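Local coordinates for Red carotenoid protein (RCP) (Nostoc sp., PDB 5FCY) that binds carotenoids as a soluble relative of the N-terminal domain of the orange carotenoid protein, and probably serves in cyanobacterial photoprotection, at residues L78-D83 with Y149-A155. Residues are numbered along the deposited sequence; the frame is centred on the assembly and turned at random.
Sequences LIRRVD and YVSPMGA
The hydroxyl end of Y149 reaches I79, with OH 3.8 Å from I79 CD1. The same hydroxyl is hydrogen-bonded to Q26, and the ring stacks with W18 and meets F30 edge-to-face. The side chain is about 8 Å from the bound beta-carotene. The carbonyl of Y149 accepts a bond from a water, which in turn accepts one from R81 NH1.

V150 to M153 form a type I beta turn. P152 sits in this turn, and its carbonyl carbon lies over the centre of the R81 guanidinium, 3.8 Å above the plane. R81 NE comes near P152 O, but the angle is too poor for a hydrogen bond. The R81 chain bends at chi2 (80°) and again at chi3 (147°), which lays its guanidinium over the P152 carbonyl.

The contact joins the C-terminal ends of two helices, 68-79 and 139-150, in the all-helical fold shared with the orange carotenoid protein N-terminal domain. Helix 68-79 finishes in a Schellman motif, with R81 at positive phi.

M153 runs its extended chain alongside I79, and its CE is 3.8 Å from I79 CG1. That methyl also lies over one face of the Y149 ring, offset toward the rim. G154 N bonds to L78 O at 2.8 Å, nearly straight (168°) and on a lone pair in the carbonyl plane. L78 CD2 packs on G154 CA at 4.0 Å. A155 points its CB at V82 O and at D83 CA, 3.9 Å from the latter. The D83 carboxylate is engaged in a salt bridge to R88.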
# COMPACT_ATOMS: atom_id res chain seq x y z
N LEU A 78 -0.15 -8.36 4.41
CA LEU A 78 0.49 -8.26 3.10
C LEU A 78 1.88 -7.66 3.22
O LEU A 78 2.81 -8.08 2.53
CB LEU A 78 -0.37 -7.43 2.15
CG LEU A 78 -1.76 -7.98 1.79
CD1 LEU A 78 -2.41 -7.09 0.75
CD2 LEU A 78 -1.69 -9.42 1.30
N ILE A 79 2.04 -6.66 4.10
CA ILE A 79 3.35 -6.05 4.28
C ILE A 79 4.28 -6.99 5.03
O ILE A 79 5.50 -6.99 4.81
CB ILE A 79 3.21 -4.69 5.00
CG1 ILE A 79 2.44 -3.71 4.10
CG2 ILE A 79 4.59 -4.12 5.37
CD1 ILE A 79 2.23 -2.33 4.70
N ARG A 80 3.74 -7.81 5.93
CA ARG A 80 4.53 -8.76 6.70
C ARG A 80 4.79 -10.06 5.96
O ARG A 80 5.46 -10.94 6.52
CB ARG A 80 3.83 -9.07 8.03
CG ARG A 80 3.47 -7.86 8.88
CD ARG A 80 2.37 -8.22 9.87
NE ARG A 80 2.00 -7.11 10.73
CZ ARG A 80 1.20 -7.21 11.79
NH1 ARG A 80 0.69 -8.39 12.13
NH2 ARG A 80 0.92 -6.14 12.52
N ARG A 81 4.28 -10.22 4.74
CA ARG A 81 4.46 -11.45 3.97
C ARG A 81 3.85 -12.66 4.68
O ARG A 81 4.34 -13.78 4.55
CB ARG A 81 5.94 -11.71 3.67
CG ARG A 81 6.45 -11.14 2.35
CD ARG A 81 6.76 -9.66 2.43
NE ARG A 81 7.88 -9.29 1.57
CZ ARG A 81 8.30 -8.05 1.36
NH1 ARG A 81 7.68 -7.03 1.95
NH2 ARG A 81 9.33 -7.83 0.56
N VAL A 82 2.76 -12.45 5.42
CA VAL A 82 2.10 -13.55 6.11
C VAL A 82 1.53 -14.53 5.09
O VAL A 82 1.08 -14.14 4.01
CB VAL A 82 1.00 -13.04 7.06
CG1 VAL A 82 0.30 -14.20 7.76
CG2 VAL A 82 1.59 -12.09 8.07
N ASP A 83 1.54 -15.81 5.45
CA ASP A 83 1.11 -16.88 4.55
C ASP A 83 -0.32 -17.27 4.91
O ASP A 83 -0.55 -18.08 5.81
CB ASP A 83 2.05 -18.08 4.66
CG ASP A 83 1.78 -19.13 3.60
OD1 ASP A 83 0.69 -19.09 2.98
OD2 ASP A 83 2.65 -19.99 3.37
N TYR A 149 7.48 -1.33 -4.47
CA TYR A 149 7.17 -1.41 -3.05
C TYR A 149 6.10 -2.46 -2.77
O TYR A 149 6.25 -3.27 -1.84
CB TYR A 149 6.73 -0.03 -2.55
CG TYR A 149 6.12 -0.04 -1.16
CD1 TYR A 149 6.83 -0.53 -0.07
CD2 TYR A 149 4.84 0.45 -0.95
CE1 TYR A 149 6.27 -0.54 1.19
CE2 TYR A 149 4.28 0.45 0.31
CZ TYR A 149 5.00 -0.05 1.38
OH TYR A 149 4.45 -0.06 2.64
N VAL A 150 5.04 -2.49 -3.57
CA VAL A 150 3.96 -3.45 -3.35
C VAL A 150 4.22 -4.80 -4.01
O VAL A 150 3.59 -5.79 -3.63
CB VAL A 150 2.61 -2.89 -3.86
CG1 VAL A 150 2.31 -1.55 -3.21
CG2 VAL A 150 2.60 -2.77 -5.38
N SER A 151 5.13 -4.87 -4.97
CA SER A 151 5.34 -6.11 -5.71
C SER A 151 5.70 -7.29 -4.82
O SER A 151 5.11 -8.37 -4.99
CB SER A 151 6.42 -5.90 -6.78
OG SER A 151 6.82 -7.13 -7.33
N PRO A 152 6.63 -7.17 -3.87
CA PRO A 152 7.00 -8.34 -3.06
C PRO A 152 6.12 -8.58 -1.85
O PRO A 152 6.46 -9.43 -1.02
CB PRO A 152 8.44 -8.00 -2.63
CG PRO A 152 8.44 -6.52 -2.52
CD PRO A 152 7.51 -6.02 -3.59
N MET A 153 4.99 -7.88 -1.71
CA MET A 153 4.11 -8.10 -0.57
C MET A 153 3.36 -9.42 -0.74
O MET A 153 3.47 -10.11 -1.76
CB MET A 153 3.14 -6.94 -0.41
CG MET A 153 3.80 -5.64 0.02
SD MET A 153 2.59 -4.32 0.20
CE MET A 153 3.64 -2.93 0.60
N GLY A 154 2.57 -9.78 0.27
CA GLY A 154 1.79 -10.99 0.24
C GLY A 154 2.65 -12.25 0.31
O GLY A 154 3.83 -12.22 0.66
N ALA A 155 2.01 -13.37 -0.02
CA ALA A 155 2.68 -14.67 -0.01
C ALA A 155 2.72 -15.27 -1.41
O ALA A 155 3.79 -15.44 -1.99
CB ALA A 155 1.99 -15.62 0.95
O HOH W 1 7.59 -4.54 0.46